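Local coordinates for protein TgTwinScan_2721 - E2 domain (Toxoplasma gondii, PDB 2F4Z) that probably acts as a ubiquitin-conjugating (E2) enzyme, carrying ubiquitin as a thioester on a cysteine and passing it on to a target protein, at residues Arg32-Leu37 with Gly72-Trp77; Arg78-Gly83 with His93-Ile98; Ala82-Thr87 with Met154-Val159. All blocks are in the same frame, centred on the assembly; numbering follows the deposited sequence.

Overall arrangement
Contact 2 is the interior one: two neighbouring strands of the sheet, paired by four backbone hydrogen bonds, with apolar side chains on the buried side. Contacts 1 and 3 are partly buried and lie on opposite sides of the centre of the chain, their own centres about 29 Å apart. Each sets a helix against a turn by side-chain packing. Contact 1 joins helix 33-46 to the turn that leads into strand 77-82. Contact 3 joins the end of helix 144-156 to the turn that leaves the same strand. Contact 2 touches both: Arg76 forms a salt bridge with Asp97, and Leu155 packs on Ile81 and Phe94.

Contact 1: residues Arg32-Leu37 with Gly72-Trp77; sequences REQARL and GDIHRW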
# COMPACT_ATOMS: atom_id res chain seq x y z
N ARG A 32 -14.54 13.16 8.05
CA ARG A 32 -14.21 11.73 7.69
C ARG A 32 -13.18 11.67 6.54
O ARG A 32 -12.20 10.88 6.60
CB ARG A 32 -15.48 10.93 7.32
N GLU A 33 -13.41 12.52 5.52
CA GLU A 33 -12.41 12.85 4.48
C GLU A 33 -11.23 13.64 5.10
O GLU A 33 -10.05 13.34 4.85
CB GLU A 33 -13.05 13.68 3.36
CG GLU A 33 -14.24 12.99 2.68
CD GLU A 33 -14.89 13.88 1.62
OE1 GLU A 33 -15.11 15.09 1.91
OE2 GLU A 33 -15.19 13.37 0.50
N GLN A 34 -11.57 14.61 5.96
CA GLN A 34 -10.53 15.34 6.71
C GLN A 34 -9.77 14.49 7.73
O GLN A 34 -8.55 14.60 7.82
CB GLN A 34 -11.05 16.65 7.27
CG GLN A 34 -10.87 17.75 6.21
CD GLN A 34 -12.13 18.56 5.93
OE1 GLN A 34 -13.08 18.56 6.75
NE2 GLN A 34 -12.14 19.27 4.78
N ALA A 35 -10.49 13.61 8.43
CA ALA A 35 -9.84 12.72 9.37
C ALA A 35 -8.75 11.83 8.71
O ALA A 35 -7.65 11.64 9.27
CB ALA A 35 -10.88 11.87 10.08
N ARG A 36 -9.07 11.28 7.52
CA ARG A 36 -8.09 10.47 6.78
C ARG A 36 -6.85 11.29 6.41
O ARG A 36 -5.71 10.88 6.67
CB ARG A 36 -8.67 9.85 5.50
CG ARG A 36 -7.56 9.00 4.84
CD ARG A 36 -8.00 8.35 3.58
NE ARG A 36 -6.86 7.89 2.77
CZ ARG A 36 -6.80 6.71 2.14
NH1 ARG A 36 -7.76 5.81 2.29
NH2 ARG A 36 -5.79 6.42 1.33
N LEU A 37 -7.08 12.48 5.85
CA LEU A 37 -5.98 13.28 5.37
C LEU A 37 -5.07 13.74 6.53
O LEU A 37 -3.82 13.62 6.44
CB LEU A 37 -6.49 14.45 4.50
CG LEU A 37 -6.88 14.14 3.04
CD1 LEU A 37 -7.46 15.39 2.37
CD2 LEU A 37 -5.61 13.72 2.29
N GLY A 72 -2.88 26.68 5.11
CA GLY A 72 -4.04 26.14 5.86
C GLY A 72 -5.03 25.15 5.22
O GLY A 72 -5.95 24.66 5.90
N ASP A 73 -4.84 24.81 3.93
CA ASP A 73 -5.74 23.85 3.20
C ASP A 73 -5.22 22.40 3.25
O ASP A 73 -4.16 22.13 2.68
CB ASP A 73 -5.78 24.30 1.74
CG ASP A 73 -6.88 23.66 0.97
OD1 ASP A 73 -7.22 24.18 -0.10
OD2 ASP A 73 -7.41 22.63 1.37
N ILE A 74 -5.94 21.47 3.89
CA ILE A 74 -5.46 20.04 3.94
C ILE A 74 -5.55 19.31 2.57
O ILE A 74 -5.18 18.14 2.49
CB ILE A 74 -6.29 19.09 4.87
CG1 ILE A 74 -7.58 19.72 5.29
CG2 ILE A 74 -5.41 18.27 5.92
CD1 ILE A 74 -8.58 19.66 4.19
N HIS A 75 -6.12 19.97 1.56
CA HIS A 75 -6.20 19.49 0.16
C HIS A 75 -5.07 20.04 -0.71
O HIS A 75 -5.02 19.78 -1.91
CB HIS A 75 -7.56 19.84 -0.46
CG HIS A 75 -8.64 18.93 0.01
ND1 HIS A 75 -9.38 19.17 1.14
CD2 HIS A 75 -9.05 17.71 -0.44
CE1 HIS A 75 -10.21 18.18 1.35
NE2 HIS A 75 -10.05 17.28 0.40
N ARG A 76 -4.18 20.82 -0.10
CA ARG A 76 -3.01 21.31 -0.83
C ARG A 76 -1.77 21.05 0.02
O ARG A 76 -1.66 21.54 1.16
CB ARG A 76 -3.20 22.79 -1.19
CG ARG A 76 -2.08 23.33 -2.09
CD ARG A 76 -2.10 22.61 -3.47
NE ARG A 76 -1.20 23.24 -4.42
CZ ARG A 76 -1.56 24.20 -5.27
NH1 ARG A 76 -0.65 24.70 -6.10
NH2 ARG A 76 -2.81 24.66 -5.30
N TRP A 77 -0.89 20.20 -0.47
CA TRP A 77 0.30 19.83 0.31
C TRP A 77 1.55 20.08 -0.50
O TRP A 77 1.54 20.19 -1.75
CB TRP A 77 0.33 18.32 0.65
CG TRP A 77 -0.69 17.71 1.61
CD1 TRP A 77 -1.89 18.24 2.02
CD2 TRP A 77 -0.60 16.41 2.20
NE1 TRP A 77 -2.55 17.34 2.83
CE2 TRP A 77 -1.78 16.21 2.97
CE3 TRP A 77 0.36 15.39 2.16
CZ2 TRP A 77 -2.03 15.02 3.68
CZ3 TRP A 77 0.12 14.21 2.88
CH2 TRP A 77 -1.06 14.04 3.64
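Leu37 carries most of the apolar packing in this contact, fitting between Ile74, His75 and Trp77. Its CG lies beside the backbone N (chi1 -79°), which sends the branch toward 72-77, where the two methyls part to different partners. CD1 sits over one face of the imidazole of His75, 4.0 Å from the ring centroid and 19° off the ring normal, a CH-pi contact. CD1 also touches the backbone O of Ile74. CD2 turns to the indole of Trp77 and meets CZ2 at 4.1 Å. The carbonyl O of Leu37 lies at the edge of the same indole, 3.6 Å from CZ2. Gln34 packs one turn earlier on the helix. Its CG meets CD1 of Ile74 at 3.6 Å, and its NE2 comes to the edge of the His75 ring. The amide and ring planes stand 79° apart there, and the approach is only van der Waals.

The side-chain hydrogen bonds lie within 72-77 and shape the surface that the helix meets. Asp73 OD2 accepts from the backbone N of His75 at 3.0 Å, an Asx turn. The donor stands well out of the carboxylate plane. Residues Asp73 to Arg76 also form a type I beta turn. Trp77 NE1 donates to the O of Ile74 at 2.8 Å. That bond is bent and reaches the oxygen from above the carbonyl plane, but it holds the rotation of the indole, whose CZ2 edge is turned to Leu37.

Leu38, Leu41 and Ile44 of the same helix, with Ile144 of helix 144-156, extend the apolar packing around Ile74, Trp77 and Leu37. This is the N-terminal helix of the E2 (UBC) fold, packed on the hairpin turn between the first two strands of the sheet.

Contact 2: residues Arg78-Gly83 with His93-Ile98; sequences RGFIAG and HFTLDI
Arg78 meets Thr95 through its CG, 3.6 Å from the methyl CG2 of Thr95. The CG of Arg78 is anti to the backbone N (chi1 -156°), which brings the start of the chain across Thr95, at a slant. The guanidinium has CG2 at its edge. In the ladder Arg78 forms a non-hydrogen-bonded pair with Asp97. Gly79 is hydrogen-bonded to Leu96 in both directions, Gly79 N to Leu96 O at 2.9 Å and Leu96 N to Gly79 O at 2.8 Å. With no side chain here, CD1 of Ile98 comes within 3.7 Å of Gly79 CA. Phe80 faces Thr95 in the next non-hydrogen-bonded pair. Their side chains run side by side, and OG1 of Thr95 lies at the ring edge, 3.6 Å from CE2 of Phe80. Ile81 pairs with Phe94 through two more bonds, Ile81 N to Phe94 O and Phe94 N to Ile81 O, both 2.9 Å. On the side chain, CD1 of Ile81 meets CD2 of Leu96 at 3.7 Å. Ala82 and His93 form the last, non-hydrogen-bonded pair of the ladder. Gly83 ends the run, its CA 3.9 Å from CE1 at the edge of the Phe94 ring.

The strands form an antiparallel hairpin in the middle of the sheet, between strands 65-70 and 110-113. The face with Ile81, Phe94 and Leu96 is buried: helix 144-156 packs on it through Leu148 and Ile151, and Phe113 of strand 110-113 adjoins Phe94 and Leu96. Arg78, Phe80 and Thr95 are on the other, partly exposed face, where Phe80 also touches Ser66 and Gln68 of strand 65-70.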
# COMPACT_ATOMS: atom_id res chain seq x y z
N ARG A 78 2.65 20.10 0.22
CA ARG A 78 3.98 20.12 -0.34
C ARG A 78 4.64 18.81 0.10
O ARG A 78 4.50 18.44 1.27
CB ARG A 78 4.70 21.29 0.28
CG ARG A 78 5.79 21.81 -0.49
CD ARG A 78 6.41 22.95 0.36
NE ARG A 78 5.55 24.14 0.44
CZ ARG A 78 5.43 25.03 -0.55
NH1 ARG A 78 6.10 24.84 -1.70
NH2 ARG A 78 4.64 26.10 -0.39
N GLY A 79 5.22 18.07 -0.85
CA GLY A 79 5.94 16.83 -0.57
C GLY A 79 7.44 17.11 -0.66
O GLY A 79 7.85 18.03 -1.36
N PHE A 80 8.23 16.36 0.11
CA PHE A 80 9.69 16.50 0.16
C PHE A 80 10.24 15.13 0.04
O PHE A 80 9.77 14.22 0.70
CB PHE A 80 10.17 17.10 1.50
CG PHE A 80 9.60 18.45 1.74
CD1 PHE A 80 8.51 18.62 2.58
CD2 PHE A 80 10.05 19.52 0.99
CE1 PHE A 80 7.96 19.86 2.72
CE2 PHE A 80 9.48 20.74 1.12
CZ PHE A 80 8.46 20.91 2.00
N ILE A 81 11.26 14.98 -0.80
CA ILE A 81 11.84 13.68 -1.11
C ILE A 81 13.34 13.87 -1.18
O ILE A 81 13.81 14.85 -1.76
CB ILE A 81 11.24 13.16 -2.48
CG1 ILE A 81 9.78 12.76 -2.27
CG2 ILE A 81 11.99 11.94 -3.03
CD1 ILE A 81 9.05 12.42 -3.60
N ALA A 82 14.08 12.96 -0.58
CA ALA A 82 15.51 12.99 -0.62
C ALA A 82 15.96 12.21 -1.86
O ALA A 82 15.47 11.12 -2.12
CB ALA A 82 16.10 12.34 0.71
N GLY A 83 16.93 12.74 -2.60
CA GLY A 83 17.53 11.99 -3.70
C GLY A 83 18.09 10.70 -3.12
O GLY A 83 18.75 10.76 -2.08
N HIS A 93 17.39 17.63 -2.32
CA HIS A 93 16.12 17.74 -1.61
C HIS A 93 15.10 18.26 -2.56
O HIS A 93 15.23 19.36 -3.00
CB HIS A 93 16.27 18.72 -0.39
CG HIS A 93 17.24 18.21 0.63
ND1 HIS A 93 17.01 17.06 1.36
CD2 HIS A 93 18.51 18.62 0.94
CE1 HIS A 93 18.07 16.81 2.12
NE2 HIS A 93 18.99 17.74 1.89
N PHE A 94 14.06 17.48 -2.85
CA PHE A 94 13.13 17.79 -3.96
C PHE A 94 11.78 18.06 -3.37
O PHE A 94 11.33 17.29 -2.49
CB PHE A 94 13.09 16.63 -4.99
CG PHE A 94 14.44 16.36 -5.61
CD1 PHE A 94 15.31 15.43 -5.04
CD2 PHE A 94 14.88 17.13 -6.70
CE1 PHE A 94 16.57 15.20 -5.60
CE2 PHE A 94 16.15 16.91 -7.23
CZ PHE A 94 16.99 15.94 -6.67
N THR A 95 11.21 19.18 -3.77
CA THR A 95 9.91 19.63 -3.35
C THR A 95 8.92 19.27 -4.43
O THR A 95 9.22 19.42 -5.61
CB THR A 95 9.95 21.18 -3.18
OG1 THR A 95 10.88 21.46 -2.11
CG2 THR A 95 8.56 21.80 -2.84
N LEU A 96 7.76 18.76 -4.01
CA LEU A 96 6.64 18.44 -4.87
C LEU A 96 5.42 19.28 -4.51
O LEU A 96 5.17 19.59 -3.36
CB LEU A 96 6.25 16.96 -4.76
CG LEU A 96 7.12 15.76 -5.16
CD1 LEU A 96 6.83 15.25 -6.56
CD2 LEU A 96 8.59 15.81 -4.88
N ASP A 97 4.65 19.64 -5.50
CA ASP A 97 3.34 20.19 -5.24
C ASP A 97 2.29 19.04 -5.28
O ASP A 97 2.40 18.17 -6.11
CB ASP A 97 3.05 21.28 -6.30
CG ASP A 97 1.67 21.87 -6.14
OD1 ASP A 97 1.26 22.21 -5.00
OD2 ASP A 97 0.97 21.94 -7.16
N ILE A 98 1.32 19.02 -4.36
CA ILE A 98 0.37 17.92 -4.19
C ILE A 98 -1.02 18.55 -4.08
O ILE A 98 -1.32 19.31 -3.13
CB ILE A 98 0.66 16.99 -2.96
CG1 ILE A 98 2.10 16.41 -3.01
CG2 ILE A 98 -0.42 15.82 -2.81
CD1 ILE A 98 2.56 15.79 -1.63

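Contact 3: residues Ala82-Thr87 with Met154-Val159; sequences AGPLGT and MLADPV
In this E2 (UBC) fold the loop after strand 77-82 forms a type II beta turn, Pro84 to Thr87, that packs against the C-terminal end of helix 144-156. Pro84 and Leu155 meet at about a right angle. The ring of Pro84 comes in with its CD, 3.8 Å from CB of Leu155, and CD2 of Leu155 is also near CD. CG of Pro84 reaches the methyl of Ala156 at 4.1 Å. From the other end of the turn Thr87 brings its CG2 to CA of Ala156 at 3.9 Å. Its chi1 of 62° puts that methyl anti to its own carbonyl carbon, and OG1 is turned back into the turn. There OG1 donates to the O of Pro84 at 2.6 Å, from above the carbonyl plane.

Leu155 also touches Ile122 of a nearby loop, while Met154 O at the helix end is held by His119 NE2. The two segments meet by van der Waals packing, with Thr87 CG2 also near the O of Leu155. Polar groups of the turn bond locally: Thr87 OG1 also with Tyr89 N, and Gly86 N with Glu90 OE1. Thr87 serves both uses: its hydroxyl braces the turn and its methyl faces the helix.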
# COMPACT_ATOMS: atom_id res chain seq x y z
N ALA A 82 14.08 12.96 -0.58
CA ALA A 82 15.51 12.99 -0.62
C ALA A 82 15.96 12.21 -1.86
O ALA A 82 15.47 11.12 -2.12
CB ALA A 82 16.10 12.34 0.71
N GLY A 83 16.93 12.74 -2.60
CA GLY A 83 17.53 11.99 -3.70
C GLY A 83 18.09 10.70 -3.12
O GLY A 83 18.75 10.76 -2.08
N PRO A 84 17.80 9.54 -3.74
CA PRO A 84 18.31 8.27 -3.26
C PRO A 84 19.85 8.21 -3.35
O PRO A 84 20.46 8.92 -4.18
CB PRO A 84 17.67 7.26 -4.22
CG PRO A 84 16.50 7.96 -4.78
CD PRO A 84 16.92 9.36 -4.91
N LEU A 85 20.47 7.41 -2.48
CA LEU A 85 21.94 7.33 -2.41
C LEU A 85 22.38 6.53 -3.62
O LEU A 85 21.65 5.63 -4.05
CB LEU A 85 22.40 6.66 -1.11
CG LEU A 85 22.07 7.23 0.29
CD1 LEU A 85 22.25 6.15 1.42
CD2 LEU A 85 22.87 8.50 0.63
N GLY A 86 23.53 6.89 -4.22
CA GLY A 86 24.04 6.18 -5.42
C GLY A 86 23.32 6.52 -6.70
O GLY A 86 23.30 5.74 -7.66
N THR A 87 22.72 7.71 -6.75
CA THR A 87 22.08 8.19 -7.98
C THR A 87 22.66 9.58 -8.23
O THR A 87 23.25 10.14 -7.33
CB THR A 87 20.53 8.31 -7.80
OG1 THR A 87 20.27 9.27 -6.78
CG2 THR A 87 19.94 6.97 -7.32
N MET A 154 11.40 5.82 -8.40
CA MET A 154 11.55 6.23 -9.79
C MET A 154 12.88 7.04 -10.04
O MET A 154 13.56 6.87 -11.04
CB MET A 154 10.30 7.00 -10.15
CG MET A 154 10.05 7.34 -11.57
SD MET A 154 9.98 9.11 -11.95
CE MET A 154 9.25 9.97 -10.57
N LEU A 155 13.26 7.91 -9.10
CA LEU A 155 14.56 8.58 -9.14
C LEU A 155 15.74 7.60 -9.11
O LEU A 155 16.81 7.90 -9.64
CB LEU A 155 14.69 9.53 -7.94
CG LEU A 155 14.30 11.01 -8.04
CD1 LEU A 155 13.11 11.29 -8.89
CD2 LEU A 155 14.18 11.64 -6.63
N ALA A 156 15.56 6.44 -8.47
CA ALA A 156 16.59 5.40 -8.45
C ALA A 156 16.56 4.46 -9.68
O ALA A 156 17.48 3.68 -9.89
CB ALA A 156 16.53 4.63 -7.17
N ASP A 157 15.52 4.56 -10.50
CA ASP A 157 15.42 3.70 -11.66
C ASP A 157 14.84 4.41 -12.87
O ASP A 157 13.72 4.16 -13.26
CB ASP A 157 14.72 2.38 -11.29
CG ASP A 157 15.72 1.31 -10.79
OD1 ASP A 157 15.91 1.12 -9.53
OD2 ASP A 157 16.37 0.68 -11.66
N PRO A 158 15.64 5.32 -13.47
CA PRO A 158 15.28 6.05 -14.68
C PRO A 158 15.02 5.14 -15.88
O PRO A 158 15.77 4.18 -16.12
CB PRO A 158 16.51 6.92 -14.94
CG PRO A 158 17.16 7.04 -13.63
CD PRO A 158 16.97 5.73 -12.98
N VAL A 159 13.96 5.45 -16.62
CA VAL A 159 13.49 4.68 -17.77
C VAL A 159 13.43 5.54 -19.03
O VAL A 159 12.48 6.31 -19.23
CB VAL A 159 12.12 4.01 -17.46
CG1 VAL A 159 11.28 3.86 -18.71
CG2 VAL A 159 12.32 2.67 -16.75